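Local coordinates for FMN-dependent NADH-azoreductase 1 (Bacillus anthracis, PDB 3U7I), which probably uses bound FMN and NADH to reduce electrophilic quinones and to cleave the azo bond of aromatic azo compounds, at residues C[126-139]-C[171-183]. Sequence-based numbering, arbitrary orientation.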
loop_
_atom_site.group_PDB
_atom_site.type_symbol
_atom_site.label_atom_id
_atom_site.label_comp_id
_atom_site.label_asym_id
_atom_site.label_seq_id
_atom_site.Cartn_x
_atom_site.Cartn_y
_atom_site.Cartn_z
ATOM N N THR C 126 -19.041 -3.960 -5.121
ATOM C CA THR C 126 -18.887 -3.838 -3.666
ATOM C C THR C 126 -19.186 -2.419 -3.163
ATOM O O THR C 126 -19.346 -2.189 -1.958
ATOM C CB THR C 126 -17.506 -4.329 -3.188
ATOM O OG1 THR C 126 -16.483 -3.558 -3.823
ATOM C CG2 THR C 126 -17.312 -5.814 -3.547
ATOM N N PHE C 127 -19.265 -1.476 -4.098
ATOM C CA PHE C 127 -19.671 -0.104 -3.797
ATOM C C PHE C 127 -20.321 0.516 -5.034
ATOM O O PHE C 127 -20.220 -0.026 -6.141
ATOM C CB PHE C 127 -18.474 0.748 -3.328
ATOM C CG PHE C 127 -17.598 1.259 -4.450
ATOM C CD1 PHE C 127 -17.901 2.454 -5.099
ATOM C CD2 PHE C 127 -16.461 0.558 -4.840
ATOM C CE1 PHE C 127 -17.101 2.928 -6.133
ATOM C CE2 PHE C 127 -15.649 1.031 -5.871
ATOM C CZ PHE C 127 -15.971 2.213 -6.520
ATOM N N LYS C 128 -20.993 1.646 -4.849
ATOM C CA LYS C 128 -21.541 2.357 -5.993
ATOM C C LYS C 128 -21.392 3.863 -5.850
ATOM O O LYS C 128 -21.349 4.393 -4.739
ATOM C CB LYS C 128 -23.009 1.981 -6.233
ATOM C CG LYS C 128 -23.981 2.540 -5.214
ATOM C CD LYS C 128 -25.399 2.457 -5.747
ATOM C CE LYS C 128 -26.412 2.863 -4.700
ATOM N NZ LYS C 128 -27.752 3.097 -5.301
ATOM N N TYR C 129 -21.293 4.542 -6.987
ATOM C CA TYR C 129 -21.252 5.996 -7.009
ATOM C C TYR C 129 -22.665 6.564 -6.936
ATOM O O TYR C 129 -23.592 6.017 -7.535
ATOM C CB TYR C 129 -20.539 6.490 -8.264
ATOM C CG TYR C 129 -19.087 6.083 -8.325
ATOM C CD1 TYR C 129 -18.152 6.645 -7.464
ATOM C CD2 TYR C 129 -18.646 5.143 -9.244
ATOM C CE1 TYR C 129 -16.810 6.277 -7.516
ATOM C CE2 TYR C 129 -17.306 4.769 -9.308
ATOM C CZ TYR C 129 -16.391 5.340 -8.441
ATOM O OH TYR C 129 -15.059 4.974 -8.497
ATOM N N THR C 130 -22.820 7.648 -6.176
ATOM C CA THR C 130 -24.080 8.382 -6.090
ATOM C C THR C 130 -23.811 9.855 -6.394
ATOM O O THR C 130 -22.803 10.184 -7.028
ATOM C CB THR C 130 -24.745 8.237 -4.700
ATOM O OG1 THR C 130 -23.942 8.880 -3.701
ATOM C CG2 THR C 130 -24.915 6.768 -4.339
ATOM N N GLU C 131 -24.697 10.738 -5.938
ATOM C CA GLU C 131 -24.560 12.174 -6.198
ATOM C C GLU C 131 -23.714 12.888 -5.147
ATOM O O GLU C 131 -22.934 13.784 -5.469
ATOM C CB GLU C 131 -25.936 12.834 -6.288
ATOM C CG GLU C 131 -26.802 12.287 -7.407
ATOM C CD GLU C 131 -28.279 12.469 -7.134
ATOM O OE1 GLU C 131 -28.950 11.467 -6.801
ATOM O OE2 GLU C 131 -28.772 13.613 -7.252
ATOM N N THR C 132 -23.872 12.487 -3.891
ATOM C CA THR C 132 -23.122 13.085 -2.795
ATOM C C THR C 132 -21.852 12.293 -2.479
ATOM O O THR C 132 -21.329 12.354 -1.364
ATOM C CB THR C 132 -23.988 13.197 -1.529
ATOM O OG1 THR C 132 -24.559 11.917 -1.231
ATOM C CG2 THR C 132 -25.109 14.206 -1.738
ATOM N N GLY C 133 -21.363 11.550 -3.470
ATOM C CA GLY C 133 -20.152 10.757 -3.321
ATOM C C GLY C 133 -20.317 9.313 -3.771
ATOM O O GLY C 133 -20.564 9.044 -4.950
ATOM N N SER C 134 -20.162 8.386 -2.828
ATOM C CA SER C 134 -20.394 6.964 -3.078
ATOM C C SER C 134 -20.808 6.257 -1.791
ATOM O O SER C 134 -20.781 6.843 -0.707
ATOM C CB SER C 134 -19.161 6.294 -3.692
ATOM O OG SER C 134 -18.010 6.513 -2.902
ATOM N N VAL C 135 -21.206 4.995 -1.923
ATOM C CA VAL C 135 -21.660 4.207 -0.783
ATOM C C VAL C 135 -21.277 2.735 -0.981
ATOM O O VAL C 135 -21.160 2.265 -2.115
ATOM C CB VAL C 135 -23.195 4.378 -0.535
ATOM C CG1 VAL C 135 -24.003 3.929 -1.741
ATOM C CG2 VAL C 135 -23.638 3.638 0.725
ATOM N N GLY C 136 -21.052 2.025 0.124
ATOM C CA GLY C 136 -20.711 0.611 0.074
ATOM C C GLY C 136 -21.948 -0.243 -0.141
ATOM O O GLY C 136 -23.046 0.124 0.295
ATOM N N LEU C 137 -21.771 -1.377 -0.821
ATOM C CA LEU C 137 -22.879 -2.272 -1.149
ATOM C C LEU C 137 -22.931 -3.525 -0.275
ATOM O O LEU C 137 -23.869 -4.313 -0.375
ATOM C CB LEU C 137 -22.817 -2.671 -2.627
ATOM C CG LEU C 137 -23.018 -1.530 -3.616
ATOM C CD1 LEU C 137 -23.070 -2.071 -5.021
ATOM C CD2 LEU C 137 -24.298 -0.772 -3.279
ATOM N N LEU C 138 -21.924 -3.715 0.575
ATOM C CA LEU C 138 -21.880 -4.888 1.442
ATOM C C LEU C 138 -22.247 -4.528 2.877
ATOM O O LEU C 138 -21.499 -4.828 3.811
ATOM C CB LEU C 138 -20.493 -5.537 1.403
ATOM C CG LEU C 138 -19.960 -5.919 0.017
ATOM C CD1 LEU C 138 -18.575 -6.534 0.139
ATOM C CD2 LEU C 138 -20.908 -6.858 -0.716
ATOM N N LYS C 139 -23.399 -3.889 3.047
ATOM C CA LYS C 139 -23.851 -3.463 4.366
ATOM C C LYS C 139 -24.809 -4.491 4.962
ATOM O O LYS C 139 -25.939 -4.163 5.302
ATOM C CB LYS C 139 -24.529 -2.091 4.279
ATOM C CG LYS C 139 -23.741 -1.072 3.461
ATOM C CD LYS C 139 -23.845 0.333 4.035
ATOM C CE LYS C 139 -22.935 1.297 3.276
ATOM N NZ LYS C 139 -22.165 2.204 4.179
ATOM N N LYS C 171 -9.281 -0.767 8.113
ATOM C CA LYS C 171 -10.515 -0.442 8.827
ATOM C C LYS C 171 -11.393 0.512 8.004
ATOM O O LYS C 171 -12.607 0.300 7.855
ATOM C CB LYS C 171 -10.207 0.203 10.180
ATOM C CG LYS C 171 -11.431 0.322 11.090
ATOM C CD LYS C 171 -11.102 1.056 12.368
ATOM C CE LYS C 171 -12.269 0.994 13.328
ATOM N NZ LYS C 171 -12.040 1.913 14.471
ATOM N N ALA C 172 -10.759 1.565 7.480
ATOM C CA ALA C 172 -11.441 2.592 6.685
ATOM C C ALA C 172 -12.125 2.018 5.447
ATOM O O ALA C 172 -13.320 2.269 5.218
ATOM C CB ALA C 172 -10.459 3.709 6.285
HETATM N N MSE C 173 -11.363 1.259 4.651
HETATM C CA MSE C 173 -11.875 0.702 3.404
HETATM C C MSE C 173 -13.026 -0.250 3.687
HETATM O O MSE C 173 -14.077 -0.190 3.040
HETATM C CB MSE C 173 -10.780 -0.026 2.633
HETATM C CG MSE C 173 -9.690 0.904 2.108
HETATM SE SE MSE C 173 -10.358 2.351 0.977
HETATM C CE MSE C 173 -10.318 3.809 2.258
ATOM N N PHE C 174 -12.841 -1.129 4.665
ATOM C CA PHE C 174 -13.888 -2.113 4.920
ATOM C C PHE C 174 -15.130 -1.484 5.506
ATOM O O PHE C 174 -16.237 -1.908 5.172
ATOM C CB PHE C 174 -13.371 -3.335 5.684
ATOM C CG PHE C 174 -12.488 -4.205 4.838
ATOM C CD1 PHE C 174 -13.039 -5.091 3.931
ATOM C CD2 PHE C 174 -11.106 -4.078 4.890
ATOM C CE1 PHE C 174 -12.228 -5.867 3.122
ATOM C CE2 PHE C 174 -10.289 -4.849 4.088
ATOM C CZ PHE C 174 -10.848 -5.742 3.200
ATOM N N ASN C 175 -14.954 -0.448 6.327
ATOM C CA ASN C 175 -16.103 0.295 6.846
ATOM C C ASN C 175 -16.854 0.976 5.705
ATOM O O ASN C 175 -18.094 0.978 5.651
ATOM C CB ASN C 175 -15.703 1.316 7.908
ATOM C CG ASN C 175 -16.916 1.938 8.586
ATOM O OD1 ASN C 175 -17.378 1.459 9.625
ATOM N ND2 ASN C 175 -17.443 3.006 7.993
ATOM N N PHE C 176 -16.086 1.541 4.781
ATOM C CA PHE C 176 -16.660 2.104 3.569
ATOM C C PHE C 176 -17.522 1.080 2.815
ATOM O O PHE C 176 -18.656 1.374 2.442
ATOM C CB PHE C 176 -15.561 2.659 2.665
ATOM C CG PHE C 176 -16.041 3.035 1.302
ATOM C CD1 PHE C 176 -17.006 4.022 1.144
ATOM C CD2 PHE C 176 -15.526 2.407 0.176
ATOM C CE1 PHE C 176 -17.455 4.377 -0.119
ATOM C CE2 PHE C 176 -15.969 2.756 -1.089
ATOM C CZ PHE C 176 -16.939 3.742 -1.235
ATOM N N LEU C 177 -16.981 -0.116 2.589
ATOM C CA LEU C 177 -17.709 -1.162 1.878
ATOM C C LEU C 177 -18.974 -1.584 2.623
ATOM O O LEU C 177 -19.896 -2.132 2.023
ATOM C CB LEU C 177 -16.810 -2.384 1.623
ATOM C CG LEU C 177 -15.642 -2.156 0.657
ATOM C CD1 LEU C 177 -14.925 -3.471 0.298
ATOM C CD2 LEU C 177 -16.120 -1.423 -0.604
ATOM N N GLY C 178 -19.010 -1.320 3.929
ATOM C CA GLY C 178 -20.143 -1.684 4.766
ATOM C C GLY C 178 -19.795 -2.665 5.874
ATOM O O GLY C 178 -20.641 -3.033 6.695
ATOM N N ILE C 179 -18.541 -3.102 5.892
ATOM C CA ILE C 179 -18.088 -4.069 6.888
ATOM C C ILE C 179 -17.636 -3.305 8.139
ATOM O O ILE C 179 -16.526 -2.765 8.204
ATOM C CB ILE C 179 -16.990 -5.017 6.307
ATOM C CG1 ILE C 179 -17.492 -5.670 5.005
ATOM C CG2 ILE C 179 -16.563 -6.057 7.336
ATOM C CD1 ILE C 179 -16.418 -6.305 4.161
ATOM N N GLU C 180 -18.528 -3.241 9.118
ATOM C CA GLU C 180 -18.335 -2.388 10.278
ATOM C C GLU C 180 -17.913 -3.162 11.518
ATOM O O GLU C 180 -17.428 -2.573 12.486
ATOM C CB GLU C 180 -19.608 -1.594 10.550
ATOM C CG GLU C 180 -20.003 -0.712 9.384
ATOM C CD GLU C 180 -21.157 0.202 9.706
ATOM O OE1 GLU C 180 -22.002 -0.177 10.550
ATOM O OE2 GLU C 180 -21.218 1.303 9.115
ATOM N N ASP C 181 -18.101 -4.479 11.481
ATOM C CA ASP C 181 -17.633 -5.362 12.550
ATOM C C ASP C 181 -16.167 -5.718 12.295
ATOM O O ASP C 181 -15.857 -6.643 11.543
ATOM C CB ASP C 181 -18.496 -6.627 12.619
ATOM C CG ASP C 181 -18.216 -7.471 13.862
ATOM O OD1 ASP C 181 -17.093 -7.426 14.405
ATOM O OD2 ASP C 181 -19.133 -8.197 14.291
ATOM N N TYR C 182 -15.272 -4.956 12.916
ATOM C CA TYR C 182 -13.840 -5.050 12.652
ATOM C C TYR C 182 -13.060 -5.241 13.953
ATOM O O TYR C 182 -13.311 -4.563 14.950
ATOM C CB TYR C 182 -13.375 -3.773 11.947
ATOM C CG TYR C 182 -11.888 -3.665 11.686
ATOM C CD1 TYR C 182 -11.380 -3.878 10.419
ATOM C CD2 TYR C 182 -11.000 -3.319 12.696
ATOM C CE1 TYR C 182 -10.031 -3.767 10.158
ATOM C CE2 TYR C 182 -9.642 -3.206 12.442
ATOM C CZ TYR C 182 -9.164 -3.436 11.160
ATOM O OH TYR C 182 -7.814 -3.326 10.875
ATOM N N GLN C 183 -12.128 -6.187 13.939
ATOM C CA GLN C 183 -11.192 -6.354 15.034
ATOM C C GLN C 183 -9.808 -6.569 14.466
ATOM O O GLN C 183 -9.635 -7.265 13.466
ATOM C CB GLN C 183 -11.552 -7.544 15.915
ATOM C CG GLN C 183 -10.444 -7.890 16.912
ATOM C CD GLN C 183 -10.853 -8.929 17.924
ATOM O OE1 GLN C 183 -11.823 -9.667 17.722
ATOM N NE2 GLN C 183 -10.122 -8.989 19.037
HETATM O O HOH W 1 -20.347 3.350 2.583
HETATM O O HOH W 2 -20.661 1.598 6.301
#
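Phe176 and Leu177, at the C-terminal end of helix 165-177, pack against the hairpin of strands 127-129 and 134-136, a mostly buried helix-on-hairpin contact beside the parallel sheet. Strand 134-136 and the helix end run almost at right angles, their short axes 7.4 Å apart. At the crossing Gly136 brings its backbone right against the helix end, Gly136 CA lying 3.2 Å from Phe176 O in a CA-H...O contact. The Phe176 side chain, CG opposite the backbone N (chi1 170°), carries its ring toward the hairpin. Phe176 CE2 meets Phe127 CB at 3.9 Å, the two rings lying obliquely with planes at 45°, while Ser134 OG lies at the edge of the Phe176 ring, near its plane, 3.4 Å from Phe176 CZ. Trp159 of the second subunit also meets the Phe176 ring, so the hairpin contact borders the dimer interface. Leu177 CD2 lies 3.6 Å from Thr126 O; Thr126 OG1 itself is held by Ile120 O and Ile122 N.

One direct hydrogen bond joins the backbones, Leu138 N to Leu177 O at 3.0 Å, the N-H approaching almost head-on to the carbonyl although bent at the hydrogen. Two waters add further polar links. One takes bonds from Gly136 N and Lys139 NZ and gives one to Phe176 O; the second accepts from Lys139 NZ and donates to Asn175 O and Glu180 OE2. The lysine ammonium thus reaches two carbonyls of the helix's last turn through water, where the helix dipole would probably favour a positive charge. Gly178, with positive phi, is the C-prime residue of a Schellman motif: Ile179 N bonds Phe174 O at 2.7 Å and Gly178 N weakly bonds Asn175 O, ending the helix before edge strand 181-187 of the flavodoxin-like fold.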